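Local coordinates for protein GrgF (PDB 6LZH) that acts as a polyketide transferase in gregatin A biosynthesis, a fungal alpha/beta-hydrolase-fold enzyme linked to the Claisen condensation that fuses two polyketide chains, at residues Arg79-Ala84 / Tyr212-Ser217; Pro139-Thr144 / Asn219-Val224; Gln151-Leu156 / Met171-Val176. All coordinates share one frame; numbering follows the deposited sequence.

Interaction 1. Residues Arg79-Ala84 / Tyr212-Ser217; sequences RNDIDA and YYKSLS. With NA (sodium ion), chain D.
The methylenes of K214 lie against the carboxylate of D83, a van der Waals contact that is the closest approach between 79-84 and 212-217: K214 CD is 3.3 Å from D83 OD2, with CE close by, and the two side chains cross at about a right angle. K214 runs extended as far as CE and then bends at its last torsion (chi4 78°), so that NZ passes D83 and ends nearer D81 OD2.

Neither acid forms a salt bridge with K214, whose NZ stops 4.6 Å from D83 OD2 and 4.2 Å from D81 OD2. A water spans the latter gap, donating to D81 OD2 and accepting a weak bond from K214 NZ at 3.4 Å. Stronger partners lie elsewhere: D81 OD2 forms a salt bridge with R69, D81 OD1 a hydrogen bond with S208 OG, and D83 OD2 a salt bridge with R85 of the second subunit.

One residue on, S215 O coordinates a sodium ion at 2.3 Å, together with W218 O and three waters. S215 OG donates to Y212 O (2.9 Å) within the helix.

D83 is the N-cap of helix 84-99, and K214 belongs to the last turn of helix 209-216; I82 and A84 pack on F116 of helix 116-127.

Interaction 2. Residues Pro139-Thr144 / Asn219-Val224; sequences PLIDST and NILNVV
I141 and I220 touch through their branch methyls, with I141 CG2 3.9 Å from I220 CG2 and the two side chains crossing at about a right angle. The same I220 methyl also meets I141 CD1 and lies 3.8 Å from I141 O, so a single methyl group touches both the side chain and the carbonyl oxygen of its partner. I220 has chi1 at -171°, which puts CG1 beside the carbonyl carbon and off the contact, while CG2, set between the backbone N and the carbonyl carbon, meets I141. L221 adds a looser touch, its CD2 being 4.3 Å from I141 CG2.

Beside this apolar patch a water joins the two backbones. It donates to I141 O at 2.8 Å and accepts from I220 N at 3.0 Å, giving each of these polar atoms a partner.

Further out, each loop is held by bonds of its own. T144 OG1 donates to the syn lone pair of D142 OD1 at 2.8 Å, and N222 N bonds to N219 O in the turn that carries I220 and L221. I141 and L221 both pack on C251 of helix 245-254, whereas I220 rests on N119 and A123 of helix 116-127. The I141 side chain is about 9 Å from those of the active-site residues D240 and H269, and N222 OD1 hydrogen-bonds to N219 and N222 of the second subunit.

The two loops thus meet through a small patch of van der Waals contact and a water-mediated polar link, with no direct hydrogen bond or charge pair.

Interaction 3. Residues Gln151-Leu156 / Met171-Val176; sequences QPILEL and MYLPYV
I153 is the first residue of helix segment 151-156 to reach 171-176, its CG2 lying 4.2 Å from CD1 of L173. The touch is light and purely apolar; the same I153 side chain also packs on N184.

Three residues later, almost one helical turn on, L156 supplies the larger share of the contact. Its CD1 comes 4.1 Å from CD2 of L173, so the two methyls of L173 are divided between I153 and L156. CB and the other methyl of L156, CD2, meet M171 instead: L156 CB is 3.9 Å from M171 SD, and L156 CD2 approaches the same sulfur at 4.2 Å. The L156 and M171 side chains cross at about a right angle. M171 has CG anti to the backbone N (chi1 175°), then turns at chi3 (-42°), and this bend brings its terminal CE to 3.8 Å from L156 O. The thioether therefore lies against both the side chain and the backbone of the last residue in the helix segment.

M171 and L173, two positions apart, direct their side chains to the helix. Strand 172-174 pairs antiparallel with strand 206-208 in a small two-stranded sheet, separate from the main eight-stranded one. Helices 150-165 and 209-216 both border the strand: V209 touches M171 and L173, and M171 N hydrogen-bonds to D160 OD1 later in helix 150-165.

Helix 209-216 ties the three contacts together. Interaction 1 uses its last turn; its Y212 OH hydrogen-bonds to T144 O of interaction 2, 13 Å away between centres, and Y212 CB packs on I153 of interaction 3, 12 Å away. A hydrogen bond from Y172 OH to R79 O is a second tie between interactions 1 and 3. Interactions 2 and 3 lie 21 Å apart without touching, both inside the insertion between main-sheet strands 133-137 and 232-237, where many alpha/beta hydrolases carry their lid; interaction 1 attaches helix 209-216 to the loop before helix 84-99. Along the chain, interactions 1 and 2 alternate and interaction 3 is nested inside both. Interactions 1 and 2 lie at the dimer interface, which interaction 3 reaches through L154.

Interaction 1. Residues Arg79-Ala84 / Tyr212-Ser217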
loop_
_atom_site.group_PDB
_atom_site.type_symbol
_atom_site.label_atom_id
_atom_site.label_comp_id
_atom_site.label_asym_id
_atom_site.label_seq_id
_atom_site.Cartn_x
_atom_site.Cartn_y
_atom_site.Cartn_z
ATOM N N ARG A 79 -5.563 1.024 -17.724
ATOM C CA ARG A 79 -5.509 2.482 -17.744
ATOM C C ARG A 79 -6.386 3.049 -16.631
ATOM O O ARG A 79 -7.279 2.373 -16.120
ATOM C CB ARG A 79 -5.980 3.013 -19.088
ATOM C CG ARG A 79 -5.506 2.190 -20.244
ATOM C CD ARG A 79 -4.017 2.306 -20.370
ATOM N NE ARG A 79 -3.613 3.677 -20.668
ATOM C CZ ARG A 79 -2.353 4.098 -20.666
ATOM N NH1 ARG A 79 -1.365 3.256 -20.358
ATOM N NH2 ARG A 79 -2.086 5.365 -20.956
ATOM N N ASN A 80 -6.118 4.300 -16.249
ATOM C CA ASN A 80 -6.996 5.010 -15.317
ATOM C C ASN A 80 -7.242 4.165 -14.076
ATOM O O ASN A 80 -8.376 3.935 -13.647
ATOM C CB ASN A 80 -8.309 5.375 -16.000
ATOM C CG ASN A 80 -8.100 6.283 -17.159
ATOM O OD1 ASN A 80 -8.214 5.885 -18.325
ATOM N ND2 ASN A 80 -7.737 7.508 -16.852
ATOM N N ASP A 81 -6.145 3.652 -13.540
ATOM C CA ASP A 81 -6.127 2.702 -12.435
ATOM C C ASP A 81 -5.105 3.278 -11.454
ATOM O O ASP A 81 -3.897 3.218 -11.696
ATOM C CB ASP A 81 -5.749 1.312 -12.949
ATOM C CG ASP A 81 -5.602 0.305 -11.843
ATOM O OD1 ASP A 81 -6.512 0.241 -10.996
ATOM O OD2 ASP A 81 -4.569 -0.399 -11.821
ATOM N N ILE A 82 -5.589 3.885 -10.377
ATOM C CA ILE A 82 -4.801 4.818 -9.579
ATOM C C ILE A 82 -4.244 4.069 -8.377
ATOM O O ILE A 82 -4.957 3.286 -7.738
ATOM C CB ILE A 82 -5.640 6.030 -9.125
ATOM C CG1 ILE A 82 -6.130 6.900 -10.300
ATOM C CG2 ILE A 82 -4.876 6.880 -8.130
ATOM C CD1 ILE A 82 -5.267 6.891 -11.533
ATOM N N ASP A 83 -2.963 4.289 -8.085
ATOM C CA ASP A 83 -2.277 3.599 -6.995
ATOM C C ASP A 83 -1.305 4.604 -6.385
ATOM O O ASP A 83 -0.221 4.822 -6.931
ATOM C CB ASP A 83 -1.555 2.353 -7.508
ATOM C CG ASP A 83 -0.965 1.512 -6.385
ATOM O OD1 ASP A 83 -0.931 1.994 -5.232
ATOM O OD2 ASP A 83 -0.539 0.371 -6.664
ATOM N N ALA A 84 -1.707 5.233 -5.274
ATOM C CA ALA A 84 -0.868 6.269 -4.680
ATOM C C ALA A 84 0.487 5.716 -4.275
ATOM O O ALA A 84 1.520 6.346 -4.524
ATOM C CB ALA A 84 -1.561 6.892 -3.466
ATOM N N TYR A 212 -10.484 2.246 -5.824
ATOM C CA TYR A 212 -11.072 2.414 -4.495
ATOM C C TYR A 212 -10.518 1.385 -3.507
ATOM O O TYR A 212 -10.255 1.718 -2.344
ATOM C CB TYR A 212 -12.599 2.326 -4.577
ATOM C CG TYR A 212 -13.277 2.655 -3.252
ATOM C CD1 TYR A 212 -13.573 3.970 -2.904
ATOM C CD2 TYR A 212 -13.593 1.651 -2.338
ATOM C CE1 TYR A 212 -14.181 4.280 -1.682
ATOM C CE2 TYR A 212 -14.195 1.952 -1.114
ATOM C CZ TYR A 212 -14.486 3.267 -0.794
ATOM O OH TYR A 212 -15.087 3.568 0.412
ATOM N N TYR A 213 -10.324 0.138 -3.958
ATOM C CA TYR A 213 -9.691 -0.890 -3.130
ATOM C C TYR A 213 -8.330 -0.433 -2.603
ATOM O O TYR A 213 -8.050 -0.520 -1.404
ATOM C CB TYR A 213 -9.540 -2.190 -3.939
ATOM C CG TYR A 213 -8.805 -3.310 -3.207
ATOM C CD1 TYR A 213 -7.408 -3.383 -3.199
ATOM C CD2 TYR A 213 -9.509 -4.294 -2.522
ATOM C CE1 TYR A 213 -6.740 -4.408 -2.527
ATOM C CE2 TYR A 213 -8.847 -5.319 -1.842
ATOM C CZ TYR A 213 -7.466 -5.373 -1.853
ATOM O OH TYR A 213 -6.811 -6.403 -1.196
ATOM N N LYS A 214 -7.452 0.032 -3.492
ATOM C CA LYS A 214 -6.120 0.423 -3.039
ATOM C C LYS A 214 -6.145 1.658 -2.141
ATOM O O LYS A 214 -5.306 1.777 -1.238
ATOM C CB LYS A 214 -5.215 0.659 -4.243
ATOM C CG LYS A 214 -4.790 -0.629 -4.932
ATOM C CD LYS A 214 -3.687 -0.378 -5.948
ATOM C CE LYS A 214 -3.403 -1.619 -6.800
ATOM N NZ LYS A 214 -4.431 -1.814 -7.878
ATOM N N SER A 215 -7.080 2.591 -2.359
ATOM C CA SER A 215 -7.084 3.775 -1.511
ATOM C C SER A 215 -7.499 3.457 -0.081
ATOM O O SER A 215 -7.085 4.171 0.834
ATOM C CB SER A 215 -7.979 4.876 -2.098
ATOM O OG SER A 215 -9.319 4.449 -2.262
ATOM N N LEU A 216 -8.273 2.390 0.148
ATOM C CA LEU A 216 -8.656 2.078 1.523
ATOM C C LEU A 216 -7.445 1.733 2.373
ATOM O O LEU A 216 -7.474 1.940 3.592
ATOM C CB LEU A 216 -9.654 0.923 1.578
ATOM C CG LEU A 216 -11.111 1.167 1.192
ATOM C CD1 LEU A 216 -11.901 -0.101 1.497
ATOM C CD2 LEU A 216 -11.726 2.390 1.905
ATOM N N SER A 217 -6.374 1.223 1.755
ATOM C CA SER A 217 -5.157 0.875 2.478
ATOM C C SER A 217 -4.127 1.991 2.460
ATOM O O SER A 217 -3.001 1.790 2.937
ATOM C CB SER A 217 -4.522 -0.393 1.907
ATOM O OG SER A 217 -4.303 -0.267 0.501
HETATM NA NA NA D . -7.250 6.319 1.732
HETATM O O HOH W 1 -2.769 -1.901 -10.853
HETATM O O HOH W 2 -7.731 5.163 3.794
HETATM O O HOH W 3 -7.916 8.292 3.280
HETATM O O HOH W 4 -6.717 7.968 -0.037
#

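Interaction 2. Residues Pro139-Thr144 / Asn219-Val224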
loop_
_atom_site.group_PDB
_atom_site.type_symbol
_atom_site.label_atom_id
_atom_site.label_comp_id
_atom_site.label_asym_id
_atom_site.label_seq_id
_atom_site.Cartn_x
_atom_site.Cartn_y
_atom_site.Cartn_z
ATOM N N PRO A 139 -4.018 19.447 -1.802
ATOM C CA PRO A 139 -3.882 17.984 -1.880
ATOM C C PRO A 139 -5.165 17.254 -1.526
ATOM O O PRO A 139 -5.905 17.651 -0.623
ATOM C CB PRO A 139 -2.781 17.672 -0.866
ATOM C CG PRO A 139 -2.813 18.826 0.114
ATOM C CD PRO A 139 -3.111 20.026 -0.791
ATOM N N LEU A 140 -5.418 16.164 -2.252
ATOM C CA LEU A 140 -6.545 15.284 -1.952
ATOM C C LEU A 140 -6.116 14.354 -0.823
ATOM O O LEU A 140 -5.148 13.606 -0.974
ATOM C CB LEU A 140 -6.948 14.500 -3.203
ATOM C CG LEU A 140 -7.917 13.310 -3.187
ATOM C CD1 LEU A 140 -9.085 13.539 -2.249
ATOM C CD2 LEU A 140 -8.424 13.097 -4.608
ATOM N N ILE A 141 -6.791 14.438 0.320
ATOM C CA ILE A 141 -6.352 13.733 1.522
ATOM C C ILE A 141 -7.108 12.421 1.717
ATOM O O ILE A 141 -6.518 11.410 2.109
ATOM C CB ILE A 141 -6.494 14.639 2.769
ATOM C CG1 ILE A 141 -5.606 15.881 2.659
ATOM C CG2 ILE A 141 -6.163 13.872 4.040
ATOM C CD1 ILE A 141 -4.165 15.594 2.264
ATOM N N ASP A 142 -8.419 12.407 1.472
ATOM C CA ASP A 142 -9.214 11.223 1.774
ATOM C C ASP A 142 -10.172 10.928 0.634
ATOM O O ASP A 142 -10.950 11.799 0.236
ATOM C CB ASP A 142 -9.991 11.410 3.085
ATOM C CG ASP A 142 -10.752 10.164 3.498
ATOM O OD1 ASP A 142 -10.187 9.048 3.382
ATOM O OD2 ASP A 142 -11.909 10.306 3.946
ATOM N N SER A 143 -10.112 9.697 0.125
ATOM C CA SER A 143 -11.016 9.200 -0.903
ATOM C C SER A 143 -12.089 8.274 -0.351
ATOM O O SER A 143 -12.872 7.729 -1.137
ATOM C CB SER A 143 -10.228 8.456 -1.990
ATOM O OG SER A 143 -9.880 9.318 -3.056
ATOM N N THR A 144 -12.137 8.081 0.976
ATOM C CA THR A 144 -13.018 7.075 1.562
ATOM C C THR A 144 -14.477 7.344 1.222
ATOM O O THR A 144 -15.245 6.409 0.964
ATOM C CB THR A 144 -12.822 7.018 3.077
ATOM O OG1 THR A 144 -11.483 6.616 3.375
ATOM C CG2 THR A 144 -13.795 6.020 3.715
ATOM N N ASN A 219 -3.344 5.823 3.611
ATOM C CA ASN A 219 -3.740 6.912 4.501
ATOM C C ASN A 219 -2.531 7.822 4.643
ATOM O O ASN A 219 -1.614 7.517 5.410
ATOM C CB ASN A 219 -4.211 6.394 5.855
ATOM C CG ASN A 219 -4.634 7.516 6.782
ATOM O OD1 ASN A 219 -4.603 8.699 6.406
ATOM N ND2 ASN A 219 -5.035 7.156 8.001
ATOM N N ILE A 220 -2.537 8.924 3.884
ATOM C CA ILE A 220 -1.421 9.864 3.873
ATOM C C ILE A 220 -1.135 10.390 5.277
ATOM O O ILE A 220 0.015 10.682 5.616
ATOM C CB ILE A 220 -1.724 11.002 2.863
ATOM C CG1 ILE A 220 -0.504 11.880 2.646
ATOM C CG2 ILE A 220 -2.935 11.822 3.273
ATOM C CD1 ILE A 220 0.702 11.087 2.168
ATOM N N LEU A 221 -2.164 10.509 6.116
ATOM C CA LEU A 221 -1.953 10.975 7.484
ATOM C C LEU A 221 -1.002 10.074 8.259
ATOM O O LEU A 221 -0.407 10.522 9.243
ATOM C CB LEU A 221 -3.285 11.072 8.234
ATOM C CG LEU A 221 -4.333 12.071 7.739
ATOM C CD1 LEU A 221 -5.499 12.154 8.709
ATOM C CD2 LEU A 221 -3.733 13.438 7.531
ATOM N N ASN A 222 -0.825 8.828 7.833
ATOM C CA ASN A 222 0.039 7.900 8.558
ATOM C C ASN A 222 1.519 8.045 8.223
ATOM O O ASN A 222 2.346 7.430 8.911
ATOM C CB ASN A 222 -0.384 6.466 8.270
ATOM C CG ASN A 222 -1.593 6.032 9.090
ATOM O OD1 ASN A 222 -1.931 4.852 9.122
ATOM N ND2 ASN A 222 -2.240 6.981 9.758
ATOM N N VAL A 223 1.887 8.801 7.181
ATOM C CA VAL A 223 3.302 8.873 6.829
ATOM C C VAL A 223 3.814 10.308 6.731
ATOM O O VAL A 223 5.028 10.517 6.643
ATOM C CB VAL A 223 3.596 8.099 5.523
ATOM C CG1 VAL A 223 2.982 6.683 5.578
ATOM C CG2 VAL A 223 3.109 8.860 4.292
ATOM N N VAL A 224 2.924 11.308 6.755
ATOM C CA VAL A 224 3.413 12.679 6.557
ATOM C C VAL A 224 4.281 13.160 7.721
ATOM O O VAL A 224 5.091 14.085 7.550
ATOM C CB VAL A 224 2.263 13.668 6.304
ATOM C CG1 VAL A 224 1.640 13.406 4.945
ATOM C CG2 VAL A 224 1.217 13.630 7.445
HETATM O O HOH W 5 -4.620 9.440 1.805
#

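Interaction 3. Residues Gln151-Leu156 / Met171-Val176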
loop_
_atom_site.group_PDB
_atom_site.type_symbol
_atom_site.label_atom_id
_atom_site.label_comp_id
_atom_site.label_asym_id
_atom_site.label_seq_id
_atom_site.Cartn_x
_atom_site.Cartn_y
_atom_site.Cartn_z
ATOM N N GLN A 151 -19.040 -1.000 0.922
ATOM C CA GLN A 151 -19.288 -2.420 0.690
ATOM C C GLN A 151 -19.545 -2.739 -0.774
ATOM O O GLN A 151 -18.924 -3.685 -1.292
ATOM C CB GLN A 151 -20.449 -2.890 1.571
ATOM C CG GLN A 151 -20.249 -2.615 3.054
ATOM C CD GLN A 151 -20.923 -1.326 3.512
ATOM O OE1 GLN A 151 -20.594 -0.233 3.038
ATOM N NE2 GLN A 151 -21.876 -1.453 4.433
ATOM N N PRO A 152 -20.420 -2.026 -1.492
ATOM C CA PRO A 152 -20.619 -2.369 -2.907
ATOM C C PRO A 152 -19.344 -2.279 -3.723
ATOM O O PRO A 152 -19.081 -3.177 -4.524
ATOM C CB PRO A 152 -21.673 -1.348 -3.372
ATOM C CG PRO A 152 -22.369 -0.937 -2.130
ATOM C CD PRO A 152 -21.300 -0.914 -1.087
ATOM N N ILE A 153 -18.529 -1.235 -3.539
ATOM C CA ILE A 153 -17.362 -1.116 -4.406
ATOM C C ILE A 153 -16.332 -2.189 -4.070
ATOM O O ILE A 153 -15.658 -2.710 -4.964
ATOM C CB ILE A 153 -16.770 0.302 -4.331
ATOM C CG1 ILE A 153 -17.817 1.332 -4.750
ATOM C CG2 ILE A 153 -15.580 0.441 -5.277
ATOM C CD1 ILE A 153 -17.346 2.760 -4.605
ATOM N N LEU A 154 -16.212 -2.569 -2.795
ATOM C CA LEU A 154 -15.311 -3.667 -2.450
ATOM C C LEU A 154 -15.775 -4.979 -3.081
ATOM O O LEU A 154 -14.952 -5.771 -3.564
ATOM C CB LEU A 154 -15.191 -3.791 -0.930
ATOM C CG LEU A 154 -14.313 -2.732 -0.245
ATOM C CD1 LEU A 154 -14.333 -2.903 1.284
ATOM C CD2 LEU A 154 -12.878 -2.824 -0.771
ATOM N N GLU A 155 -17.093 -5.221 -3.112
ATOM C CA GLU A 155 -17.603 -6.424 -3.773
ATOM C C GLU A 155 -17.297 -6.389 -5.268
ATOM O O GLU A 155 -16.903 -7.408 -5.855
ATOM C CB GLU A 155 -19.113 -6.557 -3.530
ATOM C CG GLU A 155 -19.707 -7.918 -3.822
ATOM C CD GLU A 155 -19.818 -8.215 -5.314
ATOM O OE1 GLU A 155 -20.228 -7.325 -6.098
ATOM O OE2 GLU A 155 -19.485 -9.343 -5.699
ATOM N N LEU A 156 -17.470 -5.220 -5.900
ATOM C CA LEU A 156 -17.096 -5.064 -7.306
ATOM C C LEU A 156 -15.615 -5.331 -7.518
ATOM O O LEU A 156 -15.216 -5.902 -8.542
ATOM C CB LEU A 156 -17.430 -3.651 -7.795
ATOM C CG LEU A 156 -18.923 -3.298 -7.788
ATOM C CD1 LEU A 156 -19.164 -1.900 -8.335
ATOM C CD2 LEU A 156 -19.722 -4.347 -8.590
ATOM N N MET A 171 -12.974 -3.785 -14.851
ATOM C CA MET A 171 -14.218 -3.056 -14.652
ATOM C C MET A 171 -13.940 -1.620 -14.230
ATOM O O MET A 171 -13.034 -1.351 -13.438
ATOM C CB MET A 171 -15.077 -3.765 -13.606
ATOM C CG MET A 171 -16.333 -3.039 -13.224
ATOM S SD MET A 171 -16.990 -3.703 -11.673
ATOM C CE MET A 171 -16.749 -5.460 -11.957
ATOM N N TYR A 172 -14.729 -0.695 -14.762
ATOM C CA TYR A 172 -14.574 0.720 -14.464
ATOM C C TYR A 172 -15.863 1.272 -13.880
ATOM O O TYR A 172 -16.957 0.769 -14.152
ATOM C CB TYR A 172 -14.181 1.509 -15.716
ATOM C CG TYR A 172 -12.758 1.233 -16.149
ATOM C CD1 TYR A 172 -12.465 0.176 -16.988
ATOM C CD2 TYR A 172 -11.708 2.037 -15.711
ATOM C CE1 TYR A 172 -11.177 -0.099 -17.380
ATOM C CE2 TYR A 172 -10.404 1.770 -16.097
ATOM C CZ TYR A 172 -10.150 0.700 -16.932
ATOM O OH TYR A 172 -8.871 0.420 -17.328
ATOM N N LEU A 173 -15.720 2.292 -13.049
ATOM C CA LEU A 173 -16.870 3.049 -12.605
ATOM C C LEU A 173 -16.891 4.407 -13.283
ATOM O O LEU A 173 -15.830 5.012 -13.462
ATOM C CB LEU A 173 -16.839 3.251 -11.092
ATOM C CG LEU A 173 -17.047 1.967 -10.311
ATOM C CD1 LEU A 173 -16.973 2.262 -8.827
ATOM C CD2 LEU A 173 -18.383 1.343 -10.713
ATOM N N PRO A 174 -18.060 4.915 -13.662
ATOM C CA PRO A 174 -18.141 6.290 -14.154
ATOM C C PRO A 174 -18.157 7.275 -12.997
ATOM O O PRO A 174 -18.505 6.945 -11.858
ATOM C CB PRO A 174 -19.473 6.314 -14.909
ATOM C CG PRO A 174 -20.331 5.386 -14.090
ATOM C CD PRO A 174 -19.394 4.289 -13.571
ATOM N N TYR A 175 -17.769 8.511 -13.313
ATOM C CA TYR A 175 -17.861 9.583 -12.328
ATOM C C TYR A 175 -19.304 9.811 -11.894
ATOM O O TYR A 175 -19.561 10.170 -10.736
ATOM C CB TYR A 175 -17.278 10.871 -12.902
ATOM C CG TYR A 175 -15.769 10.907 -13.002
ATOM C CD1 TYR A 175 -14.992 9.790 -12.698
ATOM C CD2 TYR A 175 -15.119 12.068 -13.387
ATOM C CE1 TYR A 175 -13.611 9.842 -12.780
ATOM C CE2 TYR A 175 -13.753 12.125 -13.479
ATOM C CZ TYR A 175 -12.997 11.015 -13.178
ATOM O OH TYR A 175 -11.617 11.100 -13.271
ATOM N N VAL A 176 -20.252 9.614 -12.811
ATOM C CA VAL A 176 -21.681 9.811 -12.575
ATOM C C VAL A 176 -22.419 8.663 -13.251
ATOM O O VAL A 176 -22.296 8.480 -14.467
ATOM C CB VAL A 176 -22.192 11.158 -13.126
ATOM C CG1 VAL A 176 -23.648 11.396 -12.718
ATOM C CG2 VAL A 176 -21.312 12.317 -12.679
#